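Local coordinates for protein acinetobacter secreted protease CpaA (Acinetobacter nosocomialis M2, PDB 6O38) that is a secreted zinc metalloprotease, a type II secretion substrate that forms a complex with its chaperone CpaB, at residues 132-146 against 170-184. Numbering follows the deposited sequence.
Sequences LPSDVRDGTTVQVVS and GSEYWFKYYSALGKW
Antiparallel pairing of strands 141-146 and 172-178 builds part of a StcE-type beta-sandwich domain, and the loop 132-140 folds over one face of the pair. Val142 pairs with Phe175 and Val144 with Tyr173 as hydrogen-bonded pairs. Trp184 lies between Leu132 of the loop and Tyr177 of the neighbouring strand. Trp184 NE1 donates to Pro133 O at 2.9 Å. Pro133 O lies in the indole plane, and the N-H reaches it from above the carbonyl plane. Leu132 lays CB and CD1 over one indole face, with CB 3.8 Å from the centroid of the five-membered ring. The CD1 edge of Tyr177 meets the opposite face, offset toward the rim. Val142 CG2 comes within 3.6 Å of Trp184 CH2. CG of Tyr177 is anti to its backbone N (chi1 -173°), and the ring runs alongside Val136 and brings OH to Asp135 N, from which it accepts a weak bond. On the other face of the strands, Gln143 CB sits over the six-membered ring of Trp174, 3.6 Å from its centroid. Glu172 OE2 takes Trp174 NE1 on its anti lone pair at 2.9 Å and a weak bond from Gln143 NE2. Beyond the strands, Asp138 OD1 accepts both Ser179 N, nearly straight at 173°, and Ser179 OG. The indole N-H of buried Trp184 is thus satisfied by a loop carbonyl, and the Glu172 bond and the Gln143 CB contact together would limit the rotation of the Trp174 indole.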
# COMPACT_ATOMS: atom_id res chain seq x y z
N LEU A 132 -1.63 3.56 29.73
CA LEU A 132 -0.80 2.42 29.38
C LEU A 132 0.65 2.70 29.78
O LEU A 132 1.14 3.81 29.59
CB LEU A 132 -0.89 2.13 27.89
CG LEU A 132 -2.26 1.73 27.34
CD1 LEU A 132 -2.19 1.50 25.84
CD2 LEU A 132 -2.78 0.49 28.05
N PRO A 133 1.35 1.71 30.33
CA PRO A 133 2.73 1.95 30.74
C PRO A 133 3.64 2.08 29.53
O PRO A 133 3.45 1.43 28.50
CB PRO A 133 3.08 0.70 31.56
CG PRO A 133 2.20 -0.36 30.99
CD PRO A 133 0.92 0.33 30.61
N SER A 134 4.64 2.94 29.67
CA SER A 134 5.64 3.10 28.63
C SER A 134 6.81 2.15 28.86
O SER A 134 6.97 1.56 29.93
CB SER A 134 6.14 4.55 28.58
OG SER A 134 5.12 5.43 28.15
N ASP A 135 7.65 2.02 27.83
CA ASP A 135 8.88 1.23 27.88
C ASP A 135 8.60 -0.21 28.32
O ASP A 135 9.11 -0.71 29.32
CB ASP A 135 9.88 1.91 28.81
CG ASP A 135 10.21 3.32 28.36
OD1 ASP A 135 10.28 3.57 27.14
OD2 ASP A 135 10.33 4.19 29.24
N VAL A 136 7.76 -0.87 27.52
CA VAL A 136 7.47 -2.29 27.66
C VAL A 136 8.16 -3.01 26.51
O VAL A 136 8.75 -2.36 25.63
CB VAL A 136 5.96 -2.55 27.68
CG1 VAL A 136 5.26 -1.56 28.59
CG2 VAL A 136 5.39 -2.47 26.27
N ARG A 137 8.11 -4.34 26.51
CA ARG A 137 8.78 -5.12 25.47
C ARG A 137 8.27 -4.71 24.10
O ARG A 137 7.05 -4.62 23.87
CB ARG A 137 8.53 -6.61 25.71
CG ARG A 137 9.27 -7.56 24.78
CD ARG A 137 9.02 -9.02 25.18
NE ARG A 137 9.50 -9.34 26.52
CZ ARG A 137 10.76 -9.66 26.81
NH1 ARG A 137 11.11 -9.95 28.06
NH2 ARG A 137 11.67 -9.70 25.85
N ASP A 138 9.20 -4.43 23.18
CA ASP A 138 8.84 -4.00 21.84
C ASP A 138 7.92 -5.01 21.16
O ASP A 138 8.19 -6.22 21.18
CB ASP A 138 10.09 -3.79 21.00
CG ASP A 138 9.79 -3.27 19.60
OD1 ASP A 138 9.33 -2.12 19.48
OD2 ASP A 138 10.00 -4.03 18.63
N GLY A 139 6.83 -4.52 20.57
CA GLY A 139 5.86 -5.37 19.94
C GLY A 139 4.69 -5.77 20.81
O GLY A 139 3.78 -6.46 20.32
N THR A 140 4.69 -5.38 22.08
CA THR A 140 3.58 -5.70 22.98
C THR A 140 2.27 -5.14 22.44
O THR A 140 2.16 -3.94 22.17
CB THR A 140 3.86 -5.15 24.38
OG1 THR A 140 5.09 -5.69 24.87
CG2 THR A 140 2.73 -5.53 25.32
N THR A 141 1.28 -6.01 22.29
CA THR A 141 -0.02 -5.64 21.77
C THR A 141 -1.04 -5.74 22.89
O THR A 141 -1.08 -6.73 23.62
CB THR A 141 -0.43 -6.54 20.60
OG1 THR A 141 0.55 -6.45 19.56
CG2 THR A 141 -1.78 -6.12 20.05
N VAL A 142 -1.86 -4.70 23.04
CA VAL A 142 -2.86 -4.63 24.10
C VAL A 142 -4.22 -4.32 23.49
O VAL A 142 -4.33 -3.47 22.60
CB VAL A 142 -2.49 -3.56 25.15
CG1 VAL A 142 -3.60 -3.39 26.17
CG2 VAL A 142 -1.19 -3.93 25.85
N GLN A 143 -5.24 -5.02 23.96
CA GLN A 143 -6.62 -4.76 23.57
C GLN A 143 -7.32 -4.05 24.72
O GLN A 143 -7.45 -4.61 25.82
CB GLN A 143 -7.36 -6.05 23.21
CG GLN A 143 -8.87 -5.88 23.13
CD GLN A 143 -9.60 -7.20 22.94
OE1 GLN A 143 -9.26 -8.20 23.57
NE2 GLN A 143 -10.60 -7.21 22.07
N VAL A 144 -7.75 -2.81 24.48
CA VAL A 144 -8.45 -2.02 25.48
C VAL A 144 -9.94 -2.09 25.17
O VAL A 144 -10.38 -1.65 24.10
CB VAL A 144 -7.95 -0.57 25.50
CG1 VAL A 144 -8.55 0.19 26.68
CG2 VAL A 144 -6.43 -0.54 25.57
N VAL A 145 -10.72 -2.63 26.11
CA VAL A 145 -12.14 -2.87 25.92
C VAL A 145 -12.87 -2.48 27.19
O VAL A 145 -12.35 -2.67 28.30
CB VAL A 145 -12.42 -4.34 25.53
CG1 VAL A 145 -11.91 -5.29 26.60
CG2 VAL A 145 -13.91 -4.56 25.27
N SER A 146 -14.06 -1.91 27.04
CA SER A 146 -14.87 -1.48 28.18
C SER A 146 -16.29 -2.01 28.03
O SER A 146 -16.88 -1.93 26.94
CB SER A 146 -14.89 0.04 28.30
OG SER A 146 -15.80 0.46 29.30
N GLY A 170 -18.84 -1.20 24.70
CA GLY A 170 -18.66 -1.68 23.34
C GLY A 170 -17.42 -1.17 22.65
O GLY A 170 -17.11 -1.64 21.54
N SER A 171 -16.70 -0.22 23.24
CA SER A 171 -15.48 0.30 22.63
C SER A 171 -14.38 -0.76 22.64
O SER A 171 -14.30 -1.59 23.55
CB SER A 171 -15.01 1.55 23.35
OG SER A 171 -15.97 2.59 23.25
N GLU A 172 -13.54 -0.73 21.62
CA GLU A 172 -12.46 -1.70 21.49
C GLU A 172 -11.31 -1.07 20.71
O GLU A 172 -11.48 -0.73 19.53
CB GLU A 172 -12.95 -2.97 20.79
CG GLU A 172 -11.88 -4.03 20.59
CD GLU A 172 -12.46 -5.37 20.16
OE1 GLU A 172 -13.70 -5.49 20.11
OE2 GLU A 172 -11.68 -6.30 19.87
N TYR A 173 -10.16 -0.91 21.37
CA TYR A 173 -8.97 -0.35 20.75
C TYR A 173 -7.81 -1.32 20.93
O TYR A 173 -7.60 -1.83 22.04
CB TYR A 173 -8.61 1.01 21.36
CG TYR A 173 -9.74 2.02 21.34
CD1 TYR A 173 -10.51 2.22 20.20
CD2 TYR A 173 -10.03 2.77 22.47
CE1 TYR A 173 -11.53 3.14 20.19
CE2 TYR A 173 -11.06 3.70 22.47
CZ TYR A 173 -11.81 3.88 21.32
OH TYR A 173 -12.83 4.80 21.31
N TRP A 174 -7.06 -1.56 19.86
CA TRP A 174 -5.86 -2.38 19.90
C TRP A 174 -4.64 -1.49 19.66
O TRP A 174 -4.60 -0.74 18.67
CB TRP A 174 -5.92 -3.49 18.85
CG TRP A 174 -6.93 -4.56 19.14
CD1 TRP A 174 -8.29 -4.44 19.07
CD2 TRP A 174 -6.66 -5.91 19.52
NE1 TRP A 174 -8.88 -5.64 19.40
CE2 TRP A 174 -7.90 -6.56 19.68
CE3 TRP A 174 -5.49 -6.64 19.76
CZ2 TRP A 174 -8.01 -7.89 20.06
CZ3 TRP A 174 -5.60 -7.97 20.13
CH2 TRP A 174 -6.85 -8.58 20.28
N PHE A 175 -3.66 -1.58 20.55
CA PHE A 175 -2.43 -0.81 20.46
C PHE A 175 -1.23 -1.74 20.44
O PHE A 175 -1.24 -2.81 21.06
CB PHE A 175 -2.28 0.17 21.64
CG PHE A 175 -3.33 1.24 21.68
CD1 PHE A 175 -3.16 2.42 20.97
CD2 PHE A 175 -4.47 1.08 22.44
CE1 PHE A 175 -4.12 3.41 21.01
CE2 PHE A 175 -5.43 2.07 22.49
CZ PHE A 175 -5.25 3.24 21.78
N LYS A 176 -0.19 -1.33 19.72
CA LYS A 176 1.09 -2.02 19.73
C LYS A 176 2.18 -1.00 20.04
O LYS A 176 2.20 0.09 19.45
CB LYS A 176 1.38 -2.72 18.40
CG LYS A 176 2.63 -3.58 18.41
CD LYS A 176 2.63 -4.59 17.27
CE LYS A 176 2.81 -3.91 15.93
NZ LYS A 176 3.01 -4.90 14.83
N TYR A 177 3.07 -1.34 20.97
CA TYR A 177 4.11 -0.43 21.42
C TYR A 177 5.33 -0.53 20.52
O TYR A 177 5.84 -1.63 20.26
CB TYR A 177 4.49 -0.74 22.87
CG TYR A 177 5.45 0.27 23.47
CD1 TYR A 177 4.99 1.49 23.95
CD2 TYR A 177 6.81 -0.01 23.58
CE1 TYR A 177 5.86 2.41 24.50
CE2 TYR A 177 7.68 0.91 24.13
CZ TYR A 177 7.20 2.11 24.59
OH TYR A 177 8.07 3.03 25.14
N TYR A 178 5.80 0.61 20.04
CA TYR A 178 7.00 0.71 19.21
C TYR A 178 8.09 1.39 20.03
O TYR A 178 7.99 2.59 20.31
CB TYR A 178 6.73 1.47 17.92
CG TYR A 178 5.93 0.70 16.89
CD1 TYR A 178 4.58 0.41 17.10
CD2 TYR A 178 6.52 0.27 15.71
CE1 TYR A 178 3.85 -0.29 16.16
CE2 TYR A 178 5.79 -0.43 14.77
CZ TYR A 178 4.46 -0.71 14.99
OH TYR A 178 3.73 -1.40 14.06
N SER A 179 9.12 0.64 20.41
CA SER A 179 10.20 1.22 21.20
C SER A 179 11.02 2.21 20.39
O SER A 179 11.65 3.11 20.96
CB SER A 179 11.10 0.11 21.76
OG SER A 179 11.47 -0.80 20.75
N ALA A 180 11.03 2.07 19.06
CA ALA A 180 11.70 3.06 18.22
C ALA A 180 11.01 4.42 18.32
O ALA A 180 11.66 5.45 18.11
CB ALA A 180 11.73 2.58 16.77
N LEU A 181 9.72 4.43 18.63
CA LEU A 181 8.98 5.67 18.82
C LEU A 181 8.68 5.98 20.28
O LEU A 181 8.33 7.12 20.59
CB LEU A 181 7.64 5.63 18.06
CG LEU A 181 7.69 5.59 16.53
CD1 LEU A 181 6.29 5.41 15.97
CD2 LEU A 181 8.33 6.85 15.98
N GLY A 182 8.82 5.00 21.17
CA GLY A 182 8.36 5.16 22.54
C GLY A 182 6.90 5.53 22.64
O GLY A 182 6.51 6.31 23.51
N LYS A 183 6.08 4.97 21.75
CA LYS A 183 4.67 5.33 21.66
C LYS A 183 3.83 4.08 21.41
O LYS A 183 4.27 3.16 20.72
CB LYS A 183 4.43 6.34 20.53
CG LYS A 183 5.01 7.72 20.78
CD LYS A 183 4.40 8.36 22.01
CE LYS A 183 4.97 9.75 22.25
NZ LYS A 183 4.00 10.81 21.86
N TRP A 184 2.63 4.07 21.99
CA TRP A 184 1.63 3.07 21.63
C TRP A 184 0.96 3.50 20.33
O TRP A 184 0.42 4.61 20.24
CB TRP A 184 0.60 2.92 22.75
CG TRP A 184 1.15 2.28 23.99
CD1 TRP A 184 1.70 2.92 25.06
CD2 TRP A 184 1.20 0.88 24.29
NE1 TRP A 184 2.09 2.00 26.01
CE2 TRP A 184 1.80 0.74 25.55
CE3 TRP A 184 0.80 -0.27 23.60
CZ2 TRP A 184 2.00 -0.50 26.15
CZ3 TRP A 184 1.01 -1.50 24.19
CH2 TRP A 184 1.60 -1.61 25.46